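Local coordinates for putative extracellular solute-binding protein (Bordetella bronchiseptica, PDB 4P56) that binds mandelate in the periplasm and probably delivers it, as the solute-binding component, to a TRAP-type membrane transporter, at residues V87-H92 / D236-I241; F99-F104 / L130-H135; T115-A120 / A330-E335; A120-Y125 / L141-H146. All blocks are in the same frame, centred on the assembly; numbering follows the deposited sequence.

Contact 1: residues V87-H92 / D236-I241; sequences VTFVSH and DTHAVI. With RMN ((R)-mandelic acid), chain D.
Ser91 and Asp236 meet through their polar ends at the end of an antiparallel strand pair, where Ser91 OG gives its proton to the syn lone pair of Asp236 OD2, 2.6 Å away. The same OD2 accepts the hydroxyl O8 of (R)-mandelate at 2.8 Å and a weak bond from His238 NE2. His238 packs against Ser91 on the face that also carries Phe89 and Val240: its CD2 is 3.6 Å from Ser91 CB, while its far edge meets the ligand ring and its ND1 is bonded to Tyr144 OH. On the other face Ile241, with CG1 held between its backbone N and carbonyl carbon (chi1 56°), runs alongside Thr88, and its CD1 reaches Val90 CG1. His92 turns back across the strand end, where its ND1 and Thr237 OG1 share a bond of 2.8 Å at the ring edge. Serine suits the site because its short hydroxyl both donates to Asp236 and accepts from Ala93 N. Ser91, with a weak contribution from His238, probably holds the carboxylate where OD2 can accept the ligand's hydroxyl.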
loop_
_atom_site.group_PDB
_atom_site.type_symbol
_atom_site.label_atom_id
_atom_site.label_comp_id
_atom_site.label_asym_id
_atom_site.label_seq_id
_atom_site.Cartn_x
_atom_site.Cartn_y
_atom_site.Cartn_z
ATOM N N VAL A 87 -10.022 14.796 4.425
ATOM C CA VAL A 87 -9.794 13.369 4.257
ATOM C C VAL A 87 -8.715 13.110 3.214
ATOM O O VAL A 87 -8.621 13.809 2.213
ATOM C CB VAL A 87 -11.098 12.663 3.801
ATOM C CG1 VAL A 87 -10.874 11.182 3.509
ATOM C CG2 VAL A 87 -12.207 12.891 4.863
ATOM N N THR A 88 -7.877 12.115 3.465
ATOM C CA THR A 88 -6.990 11.659 2.427
ATOM C C THR A 88 -6.547 10.230 2.670
ATOM O O THR A 88 -6.960 9.614 3.638
ATOM C CB THR A 88 -5.736 12.547 2.309
ATOM O OG1 THR A 88 -5.141 12.309 1.044
ATOM C CG2 THR A 88 -4.750 12.215 3.396
ATOM N N PHE A 89 -5.699 9.732 1.771
ATOM C CA PHE A 89 -4.981 8.470 1.997
ATOM C C PHE A 89 -3.482 8.725 1.977
ATOM O O PHE A 89 -3.003 9.617 1.264
ATOM C CB PHE A 89 -5.346 7.431 0.941
ATOM C CG PHE A 89 -5.068 7.878 -0.459
ATOM C CD1 PHE A 89 -5.943 8.719 -1.126
ATOM C CD2 PHE A 89 -3.926 7.459 -1.111
ATOM C CE1 PHE A 89 -5.684 9.153 -2.430
ATOM C CE2 PHE A 89 -3.659 7.889 -2.426
ATOM C CZ PHE A 89 -4.536 8.712 -3.078
ATOM N N VAL A 90 -2.741 7.965 2.778
ATOM C CA VAL A 90 -1.300 8.161 2.860
ATOM C C VAL A 90 -0.637 6.808 2.783
ATOM O O VAL A 90 -1.185 5.830 3.282
ATOM C CB VAL A 90 -0.884 8.852 4.190
ATOM C CG1 VAL A 90 -1.408 10.272 4.256
ATOM C CG2 VAL A 90 -1.359 8.051 5.394
ATOM N N SER A 91 0.537 6.753 2.165
ATOM C CA SER A 91 1.274 5.511 2.126
ATOM C C SER A 91 2.216 5.420 3.320
ATOM O O SER A 91 2.997 6.312 3.558
ATOM C CB SER A 91 2.105 5.358 0.854
ATOM O OG SER A 91 2.968 4.228 1.016
ATOM N N HIS A 92 2.157 4.295 4.012
ATOM C CA HIS A 92 3.001 4.071 5.166
ATOM C C HIS A 92 4.464 4.024 4.799
ATOM O O HIS A 92 5.324 4.281 5.635
ATOM C CB HIS A 92 2.563 2.796 5.853
ATOM C CG HIS A 92 1.290 2.989 6.588
ATOM N ND1 HIS A 92 0.253 2.082 6.558
ATOM C CD2 HIS A 92 0.894 3.990 7.395
ATOM C CE1 HIS A 92 -0.744 2.533 7.293
ATOM N NE2 HIS A 92 -0.376 3.692 7.821
ATOM N N ASP A 236 2.651 -2.949 0.414
ATOM C CA ASP A 236 2.640 -1.624 1.055
ATOM C C ASP A 236 1.235 -1.428 1.591
ATOM O O ASP A 236 0.270 -2.004 1.050
ATOM C CB ASP A 236 2.975 -0.517 0.052
ATOM C CG ASP A 236 2.961 0.878 0.681
ATOM O OD1 ASP A 236 3.279 1.035 1.900
ATOM O OD2 ASP A 236 2.605 1.832 -0.056
ATOM N N THR A 237 1.123 -0.666 2.680
ATOM C CA THR A 237 -0.180 -0.396 3.280
ATOM C C THR A 237 -0.418 1.092 3.176
ATOM O O THR A 237 0.523 1.861 3.230
ATOM C CB THR A 237 -0.264 -0.866 4.752
ATOM O OG1 THR A 237 0.872 -0.410 5.495
ATOM C CG2 THR A 237 -0.294 -2.421 4.831
ATOM N N HIS A 238 -1.672 1.478 3.022
ATOM C CA HIS A 238 -2.053 2.861 3.104
ATOM C C HIS A 238 -3.042 3.046 4.239
ATOM O O HIS A 238 -3.730 2.106 4.632
ATOM C CB HIS A 238 -2.746 3.289 1.803
ATOM C CG HIS A 238 -1.859 3.301 0.607
ATOM N ND1 HIS A 238 -2.336 3.612 -0.650
ATOM C CD2 HIS A 238 -0.545 3.002 0.449
ATOM C CE1 HIS A 238 -1.346 3.537 -1.524
ATOM N NE2 HIS A 238 -0.251 3.164 -0.880
ATOM N N ALA A 239 -3.144 4.268 4.734
ATOM C CA ALA A 239 -4.146 4.602 5.746
ATOM C C ALA A 239 -5.139 5.610 5.184
ATOM O O ALA A 239 -4.751 6.532 4.491
ATOM C CB ALA A 239 -3.475 5.171 6.988
ATOM N N VAL A 240 -6.427 5.445 5.500
ATOM C CA VAL A 240 -7.383 6.508 5.227
ATOM C C VAL A 240 -7.639 7.272 6.559
ATOM O O VAL A 240 -7.972 6.667 7.590
ATOM C CB VAL A 240 -8.676 5.936 4.650
ATOM C CG1 VAL A 240 -9.713 7.044 4.498
ATOM C CG2 VAL A 240 -8.395 5.281 3.314
ATOM N N ILE A 241 -7.470 8.590 6.522
ATOM C CA ILE A 241 -7.486 9.426 7.705
ATOM C C ILE A 241 -8.451 10.615 7.545
ATOM O O ILE A 241 -8.759 11.039 6.423
ATOM C CB ILE A 241 -6.051 9.936 8.051
ATOM C CG1 ILE A 241 -5.434 10.673 6.884
ATOM C CG2 ILE A 241 -5.096 8.743 8.378
ATOM C CD1 ILE A 241 -4.163 11.413 7.209
HETATM C C1 RMN D . 2.112 2.751 -4.248
HETATM C C2 RMN D . 1.273 3.855 -4.253
HETATM C C3 RMN D . 0.265 3.971 -5.193
HETATM C C4 RMN D . 0.108 3.003 -6.170
HETATM C C5 RMN D . 0.955 1.899 -6.179
HETATM C C6 RMN D . 1.945 1.781 -5.218
HETATM C C7 RMN D . 3.218 2.638 -3.235
HETATM C C10 RMN D . 4.524 2.915 -3.918
HETATM O O8 RMN D . 3.335 1.373 -2.706
HETATM O O11 RMN D . 5.211 1.986 -4.467
HETATM O O12 RMN D . 4.928 4.113 -4.003
#

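Contact 2: residues F99-F104 / L130-H135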
loop_
_atom_site.group_PDB
_atom_site.type_symbol
_atom_site.label_atom_id
_atom_site.label_comp_id
_atom_site.label_asym_id
_atom_site.label_seq_id
_atom_site.Cartn_x
_atom_site.Cartn_y
_atom_site.Cartn_z
ATOM N N PHE A 99 5.909 4.472 10.886
ATOM C CA PHE A 99 4.887 3.441 10.757
ATOM C C PHE A 99 5.565 2.076 10.755
ATOM O O PHE A 99 5.191 1.163 10.007
ATOM C CB PHE A 99 4.047 3.654 9.503
ATOM C CG PHE A 99 3.236 4.906 9.557
ATOM C CD1 PHE A 99 2.138 5.009 10.424
ATOM C CD2 PHE A 99 3.581 6.006 8.787
ATOM C CE1 PHE A 99 1.395 6.200 10.511
ATOM C CE2 PHE A 99 2.854 7.214 8.894
ATOM C CZ PHE A 99 1.756 7.303 9.752
ATOM N N GLN A 100 6.540 1.927 11.639
ATOM C CA GLN A 100 7.267 0.671 11.744
ATOM C C GLN A 100 6.353 -0.489 12.075
ATOM O O GLN A 100 6.616 -1.627 11.650
ATOM C CB GLN A 100 8.348 0.734 12.830
ATOM C CG GLN A 100 9.297 1.890 12.716
ATOM C CD GLN A 100 10.242 1.982 13.925
ATOM O OE1 GLN A 100 10.750 0.958 14.421
ATOM N NE2 GLN A 100 10.467 3.206 14.411
ATOM N N LEU A 101 5.281 -0.230 12.825
ATOM C CA LEU A 101 4.391 -1.308 13.224
ATOM C C LEU A 101 3.575 -1.890 12.052
ATOM O O LEU A 101 3.020 -2.956 12.191
ATOM C CB LEU A 101 3.416 -0.884 14.351
ATOM C CG LEU A 101 4.090 -0.495 15.676
ATOM C CD1 LEU A 101 3.076 -0.109 16.756
ATOM C CD2 LEU A 101 4.939 -1.655 16.149
ATOM N N THR A 102 3.466 -1.192 10.932
ATOM C CA THR A 102 2.697 -1.738 9.804
ATOM C C THR A 102 3.430 -2.839 9.035
ATOM O O THR A 102 2.831 -3.515 8.210
ATOM C CB THR A 102 2.288 -0.642 8.798
ATOM O OG1 THR A 102 3.461 -0.114 8.167
ATOM C CG2 THR A 102 1.506 0.459 9.505
ATOM N N LYS A 103 4.714 -3.008 9.297
ATOM C CA LYS A 103 5.544 -3.864 8.468
ATOM C C LYS A 103 5.215 -5.373 8.572
ATOM O O LYS A 103 5.589 -6.130 7.696
ATOM C CB LYS A 103 7.017 -3.590 8.739
ATOM C CG LYS A 103 7.497 -2.267 8.090
ATOM C CD LYS A 103 8.999 -2.033 8.262
ATOM C CE LYS A 103 9.430 -0.736 7.549
ATOM N NZ LYS A 103 10.924 -0.550 7.556
ATOM N N PHE A 104 4.520 -5.801 9.626
ATOM C CA PHE A 104 4.108 -7.215 9.744
ATOM C C PHE A 104 3.257 -7.629 8.548
ATOM O O PHE A 104 3.234 -8.804 8.174
ATOM C CB PHE A 104 3.295 -7.439 11.021
ATOM C CG PHE A 104 1.923 -6.842 10.962
ATOM C CD1 PHE A 104 1.717 -5.521 11.316
ATOM C CD2 PHE A 104 0.845 -7.581 10.519
ATOM C CE1 PHE A 104 0.486 -4.948 11.254
ATOM C CE2 PHE A 104 -0.438 -7.004 10.452
ATOM C CZ PHE A 104 -0.617 -5.679 10.798
ATOM N N LEU A 130 -3.423 -0.132 17.680
ATOM C CA LEU A 130 -3.946 1.231 17.721
ATOM C C LEU A 130 -3.380 2.031 18.894
ATOM O O LEU A 130 -3.163 3.241 18.768
ATOM C CB LEU A 130 -5.472 1.235 17.823
ATOM C CG LEU A 130 -6.281 0.785 16.598
ATOM C CD1 LEU A 130 -7.725 0.926 16.919
ATOM C CD2 LEU A 130 -5.959 1.588 15.350
ATOM N N LYS A 131 -3.189 1.375 20.046
ATOM C CA LYS A 131 -2.723 2.055 21.251
ATOM C C LYS A 131 -1.333 2.683 21.162
ATOM O O LYS A 131 -1.014 3.576 21.943
ATOM C CB LYS A 131 -2.805 1.127 22.482
ATOM C CG LYS A 131 -1.970 -0.142 22.386
ATOM C CD LYS A 131 -2.189 -1.010 23.622
ATOM C CE LYS A 131 -1.077 -2.013 23.821
ATOM N NZ LYS A 131 -1.312 -2.825 25.063
ATOM N N ALA A 132 -0.542 2.249 20.187
ATOM C CA ALA A 132 0.802 2.787 19.968
ATOM C C ALA A 132 0.827 4.214 19.358
ATOM O O ALA A 132 1.886 4.871 19.331
ATOM C CB ALA A 132 1.558 1.835 19.086
ATOM N N ASP A 133 -0.315 4.653 18.832
ATOM C CA ASP A 133 -0.539 6.043 18.395
ATOM C C ASP A 133 0.353 6.448 17.213
ATOM O O ASP A 133 0.759 7.606 17.110
ATOM C CB ASP A 133 -0.298 7.004 19.584
ATOM C CG ASP A 133 -0.978 8.345 19.428
ATOM O OD1 ASP A 133 -1.977 8.431 18.661
ATOM O OD2 ASP A 133 -0.517 9.304 20.122
ATOM N N GLU A 134 0.625 5.527 16.294
ATOM C CA GLU A 134 1.432 5.887 15.123
ATOM C C GLU A 134 0.786 6.985 14.270
ATOM O O GLU A 134 1.510 7.739 13.614
ATOM C CB GLU A 134 1.686 4.675 14.248
ATOM C CG GLU A 134 2.552 3.613 14.877
ATOM C CD GLU A 134 2.970 2.568 13.895
ATOM O OE1 GLU A 134 2.114 2.105 13.067
ATOM O OE2 GLU A 134 4.190 2.226 13.925
ATOM N N HIS A 135 -0.551 7.057 14.249
ATOM C CA HIS A 135 -1.278 8.044 13.424
ATOM C C HIS A 135 -1.666 9.274 14.256
ATOM O O HIS A 135 -2.765 9.809 14.124
ATOM C CB HIS A 135 -2.536 7.402 12.792
ATOM C CG HIS A 135 -2.219 6.303 11.832
ATOM N ND1 HIS A 135 -1.815 5.051 12.234
ATOM C CD2 HIS A 135 -2.198 6.302 10.487
ATOM C CE1 HIS A 135 -1.548 4.319 11.161
ATOM N NE2 HIS A 135 -1.763 5.064 10.098
HETATM O O HOH W 1 6.585 3.361 14.367
#
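Phe99 and Glu134 bring two irregular backbones within 6.1 Å of each other, CA to CA. Residues 100-104 form a 3-10 turn whose start is fixed by Phe99 O, which accepts from both Thr102 N and Thr102 OG1; a shorter 3-10 turn, 130-132, precedes Glu134. The extended glutamate side chain reaches the first turn, and its OE2 takes the N-H of Leu101 at 2.9 Å on the syn side, 17° out of the carboxylate plane. A water links OE2 to Gln100 N, while OE1 is bonded to Tyr125 OH. Glutamate suits this place because its length carries one oxygen to the facing loop and the other to Tyr125 of helix 114-129. Leu101 lays CB and CG against the carboxylate, and its CD1 packs tightly on Ala132 CB. Phe99 points CE1 over the centre of the His135 ring, 3.4 Å above its plane, with the ring planes 46° apart. The arrangement is a loop-to-loop junction in the family 7 solute-binding fold, joining the chain on either side of helix 114-129.

Contact 3: residues T115-A120 / A330-E335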
loop_
_atom_site.group_PDB
_atom_site.type_symbol
_atom_site.label_atom_id
_atom_site.label_comp_id
_atom_site.label_asym_id
_atom_site.label_seq_id
_atom_site.Cartn_x
_atom_site.Cartn_y
_atom_site.Cartn_z
ATOM N N THR A 115 -7.064 -8.073 -1.275
ATOM C CA THR A 115 -8.233 -8.227 -0.413
ATOM C C THR A 115 -7.900 -8.922 0.889
ATOM O O THR A 115 -8.198 -8.408 1.985
ATOM C CB THR A 115 -9.390 -8.935 -1.143
ATOM O OG1 THR A 115 -9.841 -8.095 -2.207
ATOM C CG2 THR A 115 -10.587 -9.191 -0.181
ATOM N N SER A 116 -7.300 -10.100 0.809
ATOM C CA SER A 116 -6.951 -10.825 2.029
ATOM C C SER A 116 -5.973 -10.034 2.926
ATOM O O SER A 116 -6.191 -9.899 4.148
ATOM C CB SER A 116 -6.386 -12.209 1.662
ATOM O OG SER A 116 -5.151 -12.037 0.985
ATOM N N ARG A 117 -4.933 -9.462 2.321
ATOM C CA ARG A 117 -3.936 -8.674 3.083
ATOM C C ARG A 117 -4.524 -7.417 3.733
ATOM O O ARG A 117 -4.154 -7.064 4.863
ATOM C CB ARG A 117 -2.784 -8.265 2.176
ATOM C CG ARG A 117 -1.540 -7.847 2.918
ATOM C CD ARG A 117 -0.491 -7.283 1.941
ATOM N NE ARG A 117 -0.003 -8.237 0.959
ATOM C CZ ARG A 117 1.027 -9.055 1.172
ATOM N NH1 ARG A 117 1.647 -9.081 2.351
ATOM N NH2 ARG A 117 1.433 -9.859 0.214
ATOM N N SER A 118 -5.415 -6.731 3.018
ATOM C CA SER A 118 -6.050 -5.532 3.550
ATOM C C SER A 118 -6.887 -5.875 4.777
ATOM O O SER A 118 -6.801 -5.226 5.814
ATOM C CB SER A 118 -6.982 -4.891 2.508
ATOM O OG SER A 118 -6.263 -4.394 1.395
ATOM N N ILE A 119 -7.734 -6.883 4.641
ATOM C CA ILE A 119 -8.626 -7.249 5.731
ATOM C C ILE A 119 -7.810 -7.695 6.931
ATOM O O ILE A 119 -8.056 -7.249 8.042
ATOM C CB ILE A 119 -9.600 -8.354 5.313
ATOM C CG1 ILE A 119 -10.619 -7.771 4.346
ATOM C CG2 ILE A 119 -10.319 -8.915 6.538
ATOM C CD1 ILE A 119 -11.332 -8.795 3.547
ATOM N N ALA A 120 -6.831 -8.558 6.705
ATOM C CA ALA A 120 -6.033 -9.080 7.807
ATOM C C ALA A 120 -5.168 -7.981 8.410
ATOM O O ALA A 120 -4.990 -7.913 9.632
ATOM C CB ALA A 120 -5.176 -10.275 7.337
ATOM N N ALA A 330 0.955 -13.586 14.866
ATOM C CA ALA A 330 0.273 -14.863 14.771
ATOM C C ALA A 330 -1.167 -14.675 14.290
ATOM O O ALA A 330 -1.684 -15.455 13.504
ATOM C CB ALA A 330 0.305 -15.559 16.129
ATOM N N SER A 331 -1.810 -13.620 14.764
ATOM C CA SER A 331 -3.175 -13.353 14.386
ATOM C C SER A 331 -3.272 -13.005 12.897
ATOM O O SER A 331 -4.129 -13.518 12.166
ATOM C CB SER A 331 -3.685 -12.183 15.219
ATOM O OG SER A 331 -5.053 -11.930 14.951
ATOM N N PHE A 332 -2.397 -12.107 12.462
ATOM C CA PHE A 332 -2.366 -11.730 11.058
ATOM C C PHE A 332 -2.145 -12.967 10.171
ATOM O O PHE A 332 -2.811 -13.119 9.170
ATOM C CB PHE A 332 -1.295 -10.703 10.784
ATOM C CG PHE A 332 -1.042 -10.470 9.316
ATOM C CD1 PHE A 332 -1.876 -9.635 8.567
ATOM C CD2 PHE A 332 0.052 -11.053 8.692
ATOM C CE1 PHE A 332 -1.632 -9.410 7.218
ATOM C CE2 PHE A 332 0.298 -10.827 7.329
ATOM C CZ PHE A 332 -0.539 -10.002 6.602
ATOM N N ARG A 333 -1.196 -13.825 10.536
ATOM C CA ARG A 333 -0.848 -14.970 9.687
ATOM C C ARG A 333 -1.968 -15.948 9.608
ATOM O O ARG A 333 -2.207 -16.539 8.543
ATOM C CB ARG A 333 0.420 -15.671 10.180
ATOM C CG ARG A 333 1.622 -14.823 9.868
ATOM C CD ARG A 333 2.893 -15.283 10.529
ATOM N NE ARG A 333 3.951 -14.516 9.911
ATOM C CZ ARG A 333 5.215 -14.491 10.306
ATOM N NH1 ARG A 333 5.606 -15.203 11.366
ATOM N NH2 ARG A 333 6.075 -13.736 9.626
ATOM N N ALA A 334 -2.645 -16.154 10.734
ATOM C CA ALA A 334 -3.734 -17.119 10.759
ATOM C C ALA A 334 -4.864 -16.588 9.903
ATOM O O ALA A 334 -5.474 -17.316 9.120
ATOM C CB ALA A 334 -4.213 -17.338 12.164
ATOM N N GLU A 335 -5.118 -15.298 10.024
ATOM C CA GLU A 335 -6.256 -14.715 9.326
ATOM C C GLU A 335 -6.040 -14.639 7.805
ATOM O O GLU A 335 -6.953 -14.932 7.023
ATOM C CB GLU A 335 -6.567 -13.338 9.893
ATOM C CG GLU A 335 -7.753 -12.681 9.203
ATOM C CD GLU A 335 -8.140 -11.361 9.838
ATOM O OE1 GLU A 335 -7.507 -10.973 10.852
ATOM O OE2 GLU A 335 -9.086 -10.729 9.324
#
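Phe332 and Ala120 join two helices of the solute-binding fold, 114-129 and the late helix 325-340, in a roughly antiparallel helix-helix packing; the short axes approach to 9.6 Å at an angle of 147°. The phenylalanine reaches across between them. From CB, where Thr124 of helix 114-129 lies close by, the chain places CG anti to the backbone N (chi1 169°), which carries the ring across to that helix. There CD1 and CE1 both lie 3.6 Å from Ala120 CB. The carbonyl carbon of Ala120 sits in the plane of the ring, at its edge, and CE1 continues toward Arg117 O. At the tip, CZ comes to 4.4 Å from Arg117 CG, the aliphatic part of a side chain whose guanidinium turns away to Ala105 O and Ser110. Alanine suits position 120 because its small methyl lets the bulky ring come down close to the helix backbone, and Phe104 meets the same ring edge-to-face. One turn beyond Phe332, Glu335 stretches its extended chain along Ala120, with CD 3.7 Å from Ala120 CA. Its carboxylate has a weak, long ion pair with Arg264 and lies close to that of Asp123, and Glu335 OE2 ends 3.5 Å from the methyl CG2 of Ile119.

Contact 4: residues A120-Y125 / L141-H146; sequences AAWDTY and LGIYAH. With RMN ((R)-mandelic acid), chain D.
Leu141 and Trp122 begin a helix-on-sheet packing in which helix 114-129 covers one face of the three-stranded antiparallel sheet at its outer strand, 139-145; the short axes come within 7.2 Å. Leu141 turns its side chain away from the helix and offers its carbonyl, whose oxygen lies over a face of the indole, 4.0 Å from Trp122 CH2. Together with Gly142 it faces Val240 in a classic beta bulge. Gly142 then presents its CA above the six-membered ring in a CH-pi contact, 3.7 Å above the plane and offset toward the rim, so that it meets the indole through its backbone alone. Ile143, pointing toward the helix, buries more of its surface against it than any other residue of 141-146: its CB packs on Trp122 CE3, and its CG1, anti to the carbonyl carbon (chi1 -70°), sends CD1 over the Tyr125 ring at 3.7 Å from the centroid. The two side chains cross at about a right angle, and the tyrosine hydroxyl is bonded to Glu134. Tyr144 turns to the opposite side of the strand, where its OH meets His238. Ala145, small and facing the helix, has its backbone N held by Ser118 OG. At the strand's end His146 enters the mandelate pocket, and the edge of its imidazole faces the ligand, with His146 NE2 3.4 Å from the ligand hydroxyl O8.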
loop_
_atom_site.group_PDB
_atom_site.type_symbol
_atom_site.label_atom_id
_atom_site.label_comp_id
_atom_site.label_asym_id
_atom_site.label_seq_id
_atom_site.Cartn_x
_atom_site.Cartn_y
_atom_site.Cartn_z
ATOM N N ALA A 120 -6.831 -8.558 6.705
ATOM C CA ALA A 120 -6.033 -9.080 7.807
ATOM C C ALA A 120 -5.168 -7.981 8.410
ATOM O O ALA A 120 -4.990 -7.913 9.632
ATOM C CB ALA A 120 -5.176 -10.275 7.337
ATOM N N ALA A 121 -4.662 -7.078 7.580
ATOM C CA ALA A 121 -3.843 -5.982 8.111
ATOM C C ALA A 121 -4.655 -5.073 9.017
ATOM O O ALA A 121 -4.219 -4.735 10.114
ATOM C CB ALA A 121 -3.220 -5.171 6.996
ATOM N N TRP A 122 -5.817 -4.635 8.550
ATOM C CA TRP A 122 -6.670 -3.788 9.378
ATOM C C TRP A 122 -7.114 -4.502 10.648
ATOM O O TRP A 122 -7.081 -3.925 11.726
ATOM C CB TRP A 122 -7.906 -3.276 8.625
ATOM C CG TRP A 122 -8.854 -2.670 9.607
ATOM C CD1 TRP A 122 -10.033 -3.183 10.036
ATOM C CD2 TRP A 122 -8.640 -1.458 10.349
ATOM N NE1 TRP A 122 -10.578 -2.357 11.000
ATOM C CE2 TRP A 122 -9.737 -1.293 11.207
ATOM C CE3 TRP A 122 -7.610 -0.499 10.363
ATOM C CZ2 TRP A 122 -9.851 -0.202 12.075
ATOM C CZ3 TRP A 122 -7.702 0.570 11.226
ATOM C CH2 TRP A 122 -8.823 0.727 12.071
ATOM N N ASP A 123 -7.579 -5.731 10.529
ATOM C CA ASP A 123 -8.114 -6.419 11.696
ATOM C C ASP A 123 -7.003 -6.510 12.747
ATOM O O ASP A 123 -7.244 -6.331 13.943
ATOM C CB ASP A 123 -8.647 -7.814 11.338
ATOM C CG ASP A 123 -10.034 -7.781 10.667
ATOM O OD1 ASP A 123 -10.701 -6.731 10.696
ATOM O OD2 ASP A 123 -10.476 -8.822 10.115
ATOM N N THR A 124 -5.778 -6.750 12.300
ATOM C CA THR A 124 -4.656 -6.934 13.236
ATOM C C THR A 124 -4.321 -5.578 13.878
ATOM O O THR A 124 -4.140 -5.486 15.105
ATOM C CB THR A 124 -3.439 -7.495 12.498
ATOM O OG1 THR A 124 -3.754 -8.805 11.961
ATOM C CG2 THR A 124 -2.238 -7.601 13.417
ATOM N N TYR A 125 -4.231 -4.543 13.037
ATOM C CA TYR A 125 -3.886 -3.184 13.478
ATOM C C TYR A 125 -4.916 -2.668 14.487
ATOM O O TYR A 125 -4.573 -2.150 15.536
ATOM C CB TYR A 125 -3.772 -2.208 12.273
ATOM C CG TYR A 125 -2.853 -1.017 12.567
ATOM C CD1 TYR A 125 -3.334 0.115 13.175
ATOM C CD2 TYR A 125 -1.491 -1.085 12.306
ATOM C CE1 TYR A 125 -2.491 1.194 13.482
ATOM C CE2 TYR A 125 -0.642 -0.027 12.617
ATOM C CZ TYR A 125 -1.153 1.114 13.203
ATOM O OH TYR A 125 -0.303 2.169 13.523
ATOM N N LEU A 141 -9.245 6.057 10.044
ATOM C CA LEU A 141 -10.499 5.390 9.688
ATOM C C LEU A 141 -10.238 3.918 9.295
ATOM O O LEU A 141 -11.007 3.029 9.646
ATOM C CB LEU A 141 -11.204 6.129 8.555
ATOM C CG LEU A 141 -11.772 7.494 8.901
ATOM C CD1 LEU A 141 -12.340 8.158 7.647
ATOM C CD2 LEU A 141 -12.881 7.431 10.015
ATOM N N GLY A 142 -9.154 3.658 8.579
ATOM C CA GLY A 142 -8.906 2.307 8.101
ATOM C C GLY A 142 -7.573 2.187 7.399
ATOM O O GLY A 142 -6.922 3.196 7.146
ATOM N N ILE A 143 -7.177 0.950 7.117
ATOM C CA ILE A 143 -5.942 0.664 6.435
ATOM C C ILE A 143 -6.260 -0.358 5.357
ATOM O O ILE A 143 -7.143 -1.185 5.515
ATOM C CB ILE A 143 -4.886 0.088 7.403
ATOM C CG1 ILE A 143 -4.406 1.158 8.377
ATOM C CG2 ILE A 143 -3.715 -0.495 6.630
ATOM C CD1 ILE A 143 -3.597 0.579 9.569
ATOM N N TYR A 144 -5.538 -0.295 4.258
ATOM C CA TYR A 144 -5.623 -1.304 3.222
ATOM C C TYR A 144 -4.196 -1.547 2.699
ATOM O O TYR A 144 -3.269 -0.822 3.024
ATOM C CB TYR A 144 -6.577 -0.874 2.071
ATOM C CG TYR A 144 -6.191 0.426 1.367
ATOM C CD1 TYR A 144 -5.183 0.459 0.428
ATOM C CD2 TYR A 144 -6.832 1.605 1.656
ATOM C CE1 TYR A 144 -4.824 1.633 -0.204
ATOM C CE2 TYR A 144 -6.484 2.794 1.031
ATOM C CZ TYR A 144 -5.472 2.798 0.108
ATOM O OH TYR A 144 -5.115 3.974 -0.519
ATOM N N ALA A 145 -4.051 -2.561 1.863
ATOM C CA ALA A 145 -2.751 -2.889 1.272
ATOM C C ALA A 145 -2.980 -3.134 -0.192
ATOM O O ALA A 145 -4.091 -3.502 -0.576
ATOM C CB ALA A 145 -2.194 -4.125 1.913
ATOM N N HIS A 146 -1.955 -2.944 -1.021
ATOM C CA HIS A 146 -2.087 -3.345 -2.406
ATOM C C HIS A 146 -1.725 -4.824 -2.591
ATOM O O HIS A 146 -1.491 -5.547 -1.614
ATOM C CB HIS A 146 -1.326 -2.389 -3.362
ATOM C CG HIS A 146 0.183 -2.394 -3.263
ATOM N ND1 HIS A 146 0.965 -3.527 -3.418
ATOM C CD2 HIS A 146 1.060 -1.357 -3.189
ATOM C CE1 HIS A 146 2.241 -3.193 -3.376
ATOM N NE2 HIS A 146 2.330 -1.876 -3.236
HETATM C C1 RMN D . 2.112 2.751 -4.248
HETATM C C2 RMN D . 1.273 3.855 -4.253
HETATM C C3 RMN D . 0.265 3.971 -5.193
HETATM C C4 RMN D . 0.108 3.003 -6.170
HETATM C C5 RMN D . 0.955 1.899 -6.179
HETATM C C6 RMN D . 1.945 1.781 -5.218
HETATM C C7 RMN D . 3.218 2.638 -3.235
HETATM C C10 RMN D . 4.524 2.915 -3.918
HETATM O O8 RMN D . 3.335 1.373 -2.706
HETATM O O11 RMN D . 5.211 1.986 -4.467
HETATM O O12 RMN D . 4.928 4.113 -4.003
#

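How the contacts relate
Contacts 1 and 4, their centres about 10 Å apart, share one antiparallel sheet, in which strand 237-242 lies between 87-91 and 139-145; His238 N bonds to Tyr144 O at 2.8 Å, and both contacts reach the mandelate, through Asp236 and His238 in one and His146 in the other. Contact 2 adjoins this sheet through the His92 NE2 to His135 NE2 pair, 3.0 Å apart, and adjoins contact 4, about 11 Å away between centres, where Phe104 CE2 lies 3.5 Å from Thr124 CG2. Its Thr102 side chain is about 11 Å from the ligand. Contact 3 shares Ala120 and helix 114-129 with contact 4, their centres about 9 Å apart. Helix 114-129 thus connects helix 325-340 with the pocket sheet.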